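Local coordinates for conserved hypothetical protein (Streptococcus pneumoniae, PDB 2GK4) that is of unknown function but, as a DNA/pantothenate metabolism flavoprotein homologue, probably joins cysteine to phosphopantothenate in coenzyme A synthesis, at residues Met4-Ser10 against Tyr44-Thr50; Thr24-His30 against Lys52-Lys56. One frame throughout, in Å; residues are numbered along the deposited sequence.

Contact 1 of 2, residues Met4-Ser10 against Tyr44-Thr50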
loop_
_atom_site.group_PDB
_atom_site.type_symbol
_atom_site.label_atom_id
_atom_site.label_comp_id
_atom_site.label_asym_id
_atom_site.label_seq_id
_atom_site.Cartn_x
_atom_site.Cartn_y
_atom_site.Cartn_z
HETATM N N MSE A 4 -12.294 -1.092 -33.265
HETATM C CA MSE A 4 -11.865 -2.014 -32.222
HETATM C C MSE A 4 -11.600 -1.310 -30.886
HETATM O O MSE A 4 -10.973 -0.259 -30.829
HETATM C CB MSE A 4 -10.796 -3.004 -32.716
HETATM C CG MSE A 4 -9.341 -2.768 -32.440
HETATM SE SE MSE A 4 -8.333 -4.261 -33.279
HETATM C CE MSE A 4 -9.686 -5.494 -33.702
ATOM N N LYS A 5 -12.179 -1.878 -29.837
ATOM C CA LYS A 5 -12.179 -1.296 -28.512
ATOM C C LYS A 5 -11.066 -1.982 -27.736
ATOM O O LYS A 5 -10.900 -3.210 -27.837
ATOM C CB LYS A 5 -13.515 -1.569 -27.830
ATOM C CG LYS A 5 -14.729 -0.879 -28.472
ATOM C CD LYS A 5 -15.973 -1.191 -27.654
ATOM C CE LYS A 5 -17.227 -0.558 -28.242
ATOM N NZ LYS A 5 -18.421 -0.901 -27.402
ATOM N N ILE A 6 -10.300 -1.195 -26.990
ATOM C CA ILE A 6 -9.117 -1.713 -26.304
ATOM C C ILE A 6 -9.303 -1.713 -24.786
ATOM O O ILE A 6 -9.622 -0.691 -24.198
ATOM C CB ILE A 6 -7.856 -0.866 -26.638
ATOM C CG1 ILE A 6 -7.822 -0.451 -28.125
ATOM C CG2 ILE A 6 -6.588 -1.598 -26.202
ATOM C CD1 ILE A 6 -7.536 -1.542 -29.088
ATOM N N LEU A 7 -9.066 -2.872 -24.158
ATOM C CA LEU A 7 -9.076 -2.988 -22.721
ATOM C C LEU A 7 -7.626 -2.974 -22.243
ATOM O O LEU A 7 -6.767 -3.672 -22.779
ATOM C CB LEU A 7 -9.764 -4.322 -22.324
ATOM C CG LEU A 7 -10.025 -4.647 -20.843
ATOM C CD1 LEU A 7 -10.961 -3.613 -20.183
ATOM C CD2 LEU A 7 -10.625 -6.045 -20.792
ATOM N N VAL A 8 -7.341 -2.130 -21.260
ATOM C CA VAL A 8 -5.989 -1.977 -20.768
ATOM C C VAL A 8 -6.008 -2.145 -19.273
ATOM O O VAL A 8 -6.955 -1.680 -18.591
ATOM C CB VAL A 8 -5.365 -0.577 -21.164
ATOM C CG1 VAL A 8 -3.953 -0.440 -20.599
ATOM C CG2 VAL A 8 -5.390 -0.328 -22.706
ATOM N N THR A 9 -4.994 -2.824 -18.722
ATOM C CA THR A 9 -4.838 -2.818 -17.274
ATOM C C THR A 9 -3.515 -2.169 -16.899
ATOM O O THR A 9 -2.504 -2.269 -17.637
ATOM C CB THR A 9 -4.894 -4.239 -16.613
ATOM O OG1 THR A 9 -3.693 -4.968 -16.928
ATOM C CG2 THR A 9 -6.139 -5.064 -17.098
ATOM N N SER A 10 -3.516 -1.472 -15.771
ATOM C CA SER A 10 -2.262 -0.944 -15.247
ATOM C C SER A 10 -2.266 -0.834 -13.727
ATOM O O SER A 10 -3.313 -0.894 -13.074
ATOM C CB SER A 10 -1.992 0.454 -15.846
ATOM O OG SER A 10 -2.809 1.416 -15.182
ATOM N N TYR A 44 -8.651 5.523 -30.599
ATOM C CA TYR A 44 -9.266 4.312 -30.019
ATOM C C TYR A 44 -10.097 4.609 -28.786
ATOM O O TYR A 44 -9.793 5.538 -28.032
ATOM C CB TYR A 44 -8.185 3.287 -29.619
ATOM C CG TYR A 44 -7.550 2.669 -30.831
ATOM C CD1 TYR A 44 -6.384 3.200 -31.360
ATOM C CD2 TYR A 44 -8.156 1.585 -31.486
ATOM C CE1 TYR A 44 -5.798 2.667 -32.500
ATOM C CE2 TYR A 44 -7.579 1.037 -32.630
ATOM C CZ TYR A 44 -6.398 1.586 -33.126
ATOM O OH TYR A 44 -5.814 1.080 -34.268
ATOM N N GLU A 45 -11.145 3.806 -28.613
ATOM C CA GLU A 45 -11.930 3.757 -27.399
ATOM C C GLU A 45 -11.174 2.819 -26.457
ATOM O O GLU A 45 -10.788 1.712 -26.866
ATOM C CB GLU A 45 -13.322 3.204 -27.707
ATOM C CG GLU A 45 -14.190 3.016 -26.468
ATOM C CD GLU A 45 -15.595 2.526 -26.830
ATOM O OE1 GLU A 45 -16.250 1.896 -25.951
ATOM O OE2 GLU A 45 -16.010 2.746 -28.002
ATOM N N VAL A 46 -10.874 3.298 -25.253
ATOM C CA VAL A 46 -10.087 2.512 -24.285
ATOM C C VAL A 46 -10.840 2.411 -22.973
ATOM O O VAL A 46 -11.362 3.405 -22.477
ATOM C CB VAL A 46 -8.708 3.161 -23.981
ATOM C CG1 VAL A 46 -7.928 2.320 -22.916
ATOM C CG2 VAL A 46 -7.885 3.329 -25.264
ATOM N N CYS A 47 -10.862 1.217 -22.393
ATOM C CA CYS A 47 -11.337 1.054 -21.037
ATOM C C CYS A 47 -10.122 0.671 -20.198
ATOM O O CYS A 47 -9.434 -0.333 -20.500
ATOM C CB CYS A 47 -12.413 -0.031 -20.975
ATOM S SG CYS A 47 -12.808 -0.502 -19.246
ATOM N N LEU A 48 -9.800 1.505 -19.214
ATOM C CA LEU A 48 -8.619 1.260 -18.382
ATOM C C LEU A 48 -9.020 0.730 -17.021
ATOM O O LEU A 48 -9.732 1.415 -16.274
ATOM C CB LEU A 48 -7.830 2.571 -18.178
ATOM C CG LEU A 48 -6.619 2.479 -17.240
ATOM C CD1 LEU A 48 -5.529 1.544 -17.800
ATOM C CD2 LEU A 48 -6.031 3.875 -16.925
ATOM N N ILE A 49 -8.575 -0.484 -16.710
ATOM C CA ILE A 49 -8.712 -1.040 -15.379
ATOM C C ILE A 49 -7.422 -0.706 -14.648
ATOM O O ILE A 49 -6.315 -1.049 -15.109
ATOM C CB ILE A 49 -8.914 -2.568 -15.437
ATOM C CG1 ILE A 49 -10.120 -2.902 -16.325
ATOM C CG2 ILE A 49 -9.032 -3.172 -14.015
ATOM C CD1 ILE A 49 -11.417 -2.197 -15.925
ATOM N N THR A 50 -7.557 -0.007 -13.532
ATOM C CA THR A 50 -6.384 0.474 -12.832
ATOM C C THR A 50 -6.617 0.516 -11.306
ATOM O O THR A 50 -7.605 -0.032 -10.798
ATOM C CB THR A 50 -5.929 1.819 -13.496
ATOM O OG1 THR A 50 -4.645 2.226 -13.005
ATOM C CG2 THR A 50 -7.016 2.925 -13.276
HETATM O O HOH W 1 -11.881 2.158 -31.112
#
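Five backbone hydrogen bonds zip Ile-6, Val-8 and Ser-10 to Glu-45, Cys-47 and Ile-49 in parallel register. Ile-6 N gives a nearly straight bond to Glu-45 O (3.0 Å, 172° at the hydrogen), and Ile-6 O takes the N-H of Cys-47 at 2.9 Å; the pattern repeats through Val-8 and ends with Ser-10 N on Ile-49 O. Weaker CA-H...O contacts fill in between, such as Val-46 CA to Ile-6 O at 3.2 Å. At the N-terminal end a water bridges Met-4 O and Glu-45 N.

These are two neighbouring inner strands of the parallel, Rossmann-like sheet, linked by a beta-alpha-beta crossover that carries the hairpin of strands 14-16 and 21-25 before helix 30-41; strand 87-90 flanks 5-9 and strand 63-67 flanks 45-50.

Apolar contacts cover both faces. On one, Val-8 sends CG2 to Val-46 CG1 (3.7 Å) and CG1 to Leu-48 CD1, while Ile-6 CG1 meets the Tyr-44 ring, with Met-4 O at the ring edge, 3.4 Å from Tyr-44 CD2; Tyr-44 OH bonds to His-231. On the other, Leu-7 CD1 reaches Cys-47 SG at 3.7 Å.

Both ends are polar. With Glu-45 CG anti to the backbone N (chi1 176°), the carboxylate lies along the extended Lys-5 chain: Lys-5 CE is 3.5 Å from Glu-45 OE1, nearer than NZ, and the salt bridge is long. Thr-50 OG1 donates to Ser-10 OG at 3.0 Å.

Contact 2 of 2, residues Thr24-His30 against Lys52-Lys56; sequences TNHSTGH and KRALK
The Arg-53 guanidinium has the methyl CG2 of Thr-24 over one face but off its centre, about 4.0 Å from the plane, and His-26 O at its edge. Arg-53 NH2 donates to His-26 O at 3.1 Å, and although this oxygen lies close to the guanidinium plane, the nitrogen sits well above the carbonyl plane, off the lone pairs. A bend at chi3 (79°) turns the end of the arginine back to His-26, where Arg-53 NH1 comes within 3.6 Å of His-26 CB. A water bonded to Asn-25 O and Ser-27 O accepts a further, weak bond from NH2.

Leu-55 N donates to Thr-28 O in a nearly straight bond (2.8 Å, 170°). Leu-55 CD1 packs on His-30 CB at 3.7 Å and lies obliquely to the imidazole, while another water bridges Gly-29 O and Leu-55 O. Lys-56 NZ folds back to Ala-54 O.

Thr-24 OG1 hydrogen-bonds to OG1 of Thr-24 of the second subunit, whose strand continues the antiparallel sheet and whose Arg-53 packs on Arg-53 here. Segment 24-30 thus leads from a dimer-interface strand through an ST turn, Ser-27 OG accepting from Gly-29 N, to Gly-29 as N-cap of helix 30-41.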
loop_
_atom_site.group_PDB
_atom_site.type_symbol
_atom_site.label_atom_id
_atom_site.label_comp_id
_atom_site.label_asym_id
_atom_site.label_seq_id
_atom_site.Cartn_x
_atom_site.Cartn_y
_atom_site.Cartn_z
ATOM N N THR A 24 0.956 -5.123 -1.180
ATOM C CA THR A 24 0.572 -4.391 -2.392
ATOM C C THR A 24 1.678 -4.590 -3.426
ATOM O O THR A 24 2.874 -4.489 -3.078
ATOM C CB THR A 24 0.457 -2.889 -2.060
ATOM O OG1 THR A 24 -0.624 -2.669 -1.139
ATOM C CG2 THR A 24 0.225 -2.061 -3.317
ATOM N N ASN A 25 1.297 -4.864 -4.682
ATOM C CA ASN A 25 2.244 -4.817 -5.783
ATOM C C ASN A 25 2.278 -3.344 -6.139
ATOM O O ASN A 25 1.269 -2.804 -6.611
ATOM C CB ASN A 25 1.739 -5.662 -6.971
ATOM C CG ASN A 25 2.061 -7.132 -6.815
ATOM O OD1 ASN A 25 2.187 -7.645 -5.692
ATOM N ND2 ASN A 25 2.196 -7.834 -7.938
ATOM N N HIS A 26 3.405 -2.691 -5.862
ATOM C CA HIS A 26 3.506 -1.226 -5.834
ATOM C C HIS A 26 3.737 -0.470 -7.166
ATOM O O HIS A 26 3.953 0.756 -7.158
ATOM C CB HIS A 26 4.559 -0.789 -4.788
ATOM C CG HIS A 26 5.871 -1.527 -4.887
ATOM N ND1 HIS A 26 6.610 -1.607 -6.051
ATOM C CD2 HIS A 26 6.560 -2.236 -3.960
ATOM C CE1 HIS A 26 7.702 -2.327 -5.835
ATOM N NE2 HIS A 26 7.697 -2.716 -4.568
ATOM N N SER A 27 3.692 -1.167 -8.299
ATOM C CA SER A 27 3.821 -0.514 -9.619
ATOM C C SER A 27 2.894 0.697 -9.779
ATOM O O SER A 27 1.696 0.595 -9.520
ATOM C CB SER A 27 3.487 -1.517 -10.734
ATOM O OG SER A 27 3.354 -0.851 -11.990
ATOM N N THR A 28 3.442 1.834 -10.215
ATOM C CA THR A 28 2.598 3.018 -10.454
ATOM C C THR A 28 2.056 3.069 -11.885
ATOM O O THR A 28 1.400 4.033 -12.275
ATOM C CB THR A 28 3.308 4.307 -10.088
ATOM O OG1 THR A 28 4.538 4.368 -10.808
ATOM C CG2 THR A 28 3.591 4.357 -8.566
ATOM N N GLY A 29 2.322 2.031 -12.664
ATOM C CA GLY A 29 1.663 1.898 -13.973
ATOM C C GLY A 29 1.969 3.023 -14.964
ATOM O O GLY A 29 1.143 3.341 -15.819
ATOM N N HIS A 30 3.157 3.623 -14.866
ATOM C CA HIS A 30 3.562 4.650 -15.842
ATOM C C HIS A 30 3.474 4.174 -17.294
ATOM O O HIS A 30 3.016 4.892 -18.168
ATOM C CB HIS A 30 4.964 5.182 -15.542
ATOM C CG HIS A 30 5.329 6.414 -16.315
ATOM N ND1 HIS A 30 6.630 6.711 -16.663
ATOM C CD2 HIS A 30 4.570 7.429 -16.808
ATOM C CE1 HIS A 30 6.660 7.852 -17.331
ATOM N NE2 HIS A 30 5.426 8.310 -17.434
ATOM N N LYS A 52 -5.579 2.417 -7.189
ATOM C CA LYS A 52 -5.525 3.683 -6.477
ATOM C C LYS A 52 -4.209 4.447 -6.648
ATOM O O LYS A 52 -4.229 5.648 -6.916
ATOM C CB LYS A 52 -5.852 3.468 -4.991
ATOM C CG LYS A 52 -6.321 4.734 -4.302
ATOM C CD LYS A 52 -7.637 5.256 -4.906
ATOM C CE LYS A 52 -8.398 6.111 -3.897
ATOM N NZ LYS A 52 -9.879 6.133 -4.147
ATOM N N ARG A 53 -3.087 3.749 -6.507
ATOM C CA ARG A 53 -1.754 4.350 -6.572
ATOM C C ARG A 53 -1.201 4.537 -7.993
ATOM O O ARG A 53 -0.101 5.090 -8.179
ATOM C CB ARG A 53 -0.784 3.506 -5.733
ATOM C CG ARG A 53 -1.278 3.248 -4.297
ATOM C CD ARG A 53 -0.694 1.967 -3.721
ATOM N NE ARG A 53 0.682 2.135 -3.260
ATOM C CZ ARG A 53 1.768 2.000 -4.021
ATOM N NH1 ARG A 53 2.973 2.180 -3.482
ATOM N NH2 ARG A 53 1.663 1.688 -5.306
ATOM N N ALA A 54 -1.934 4.069 -9.004
ATOM C CA ALA A 54 -1.458 4.180 -10.373
ATOM C C ALA A 54 -1.535 5.607 -10.909
ATOM O O ALA A 54 -2.456 6.342 -10.580
ATOM C CB ALA A 54 -2.230 3.254 -11.296
ATOM N N LEU A 55 -0.573 5.953 -11.754
ATOM C CA LEU A 55 -0.586 7.201 -12.518
ATOM C C LEU A 55 -1.735 7.131 -13.495
ATOM O O LEU A 55 -1.873 6.166 -14.203
ATOM C CB LEU A 55 0.739 7.370 -13.282
ATOM C CG LEU A 55 1.958 7.539 -12.363
ATOM C CD1 LEU A 55 3.280 7.487 -13.176
ATOM C CD2 LEU A 55 1.840 8.824 -11.551
ATOM N N LYS A 56 -2.571 8.153 -13.526
ATOM C CA LYS A 56 -3.729 8.100 -14.420
ATOM C C LYS A 56 -3.541 8.999 -15.637
ATOM O O LYS A 56 -3.056 10.122 -15.514
ATOM C CB LYS A 56 -5.023 8.535 -13.694
ATOM C CG LYS A 56 -5.285 7.914 -12.314
ATOM C CD LYS A 56 -5.721 6.448 -12.413
ATOM C CE LYS A 56 -6.167 5.919 -11.048
ATOM N NZ LYS A 56 -5.135 5.981 -9.976
HETATM O O HOH W 2 0.459 -0.035 -7.117
HETATM O O HOH W 3 -1.490 3.736 -15.332
#

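How the contacts relate
Contact 1 belongs to the buried core of the parallel sheet, whereas contact 2 is only partly buried, beyond the C-terminal ends of the same strands, with their centres about 16 Å apart. The chain alternates between them: strand 5-9, segment 24-30, strand 45-50, then the 52-56 loop, with helix 30-41 leading from contact 2 back to contact 1. They touch at two points, where Thr-50 CG2 packs on Lys-56 CE at 3.8 Å and Ser-10 CB on Gly-29 O at 4.3 Å. Regular main-chain pairing and aliphatic packing dominate contact 1, which no other subunit reaches; contact 2 depends on isolated loop bonds, an arginine and bridging waters, and borders the second subunit.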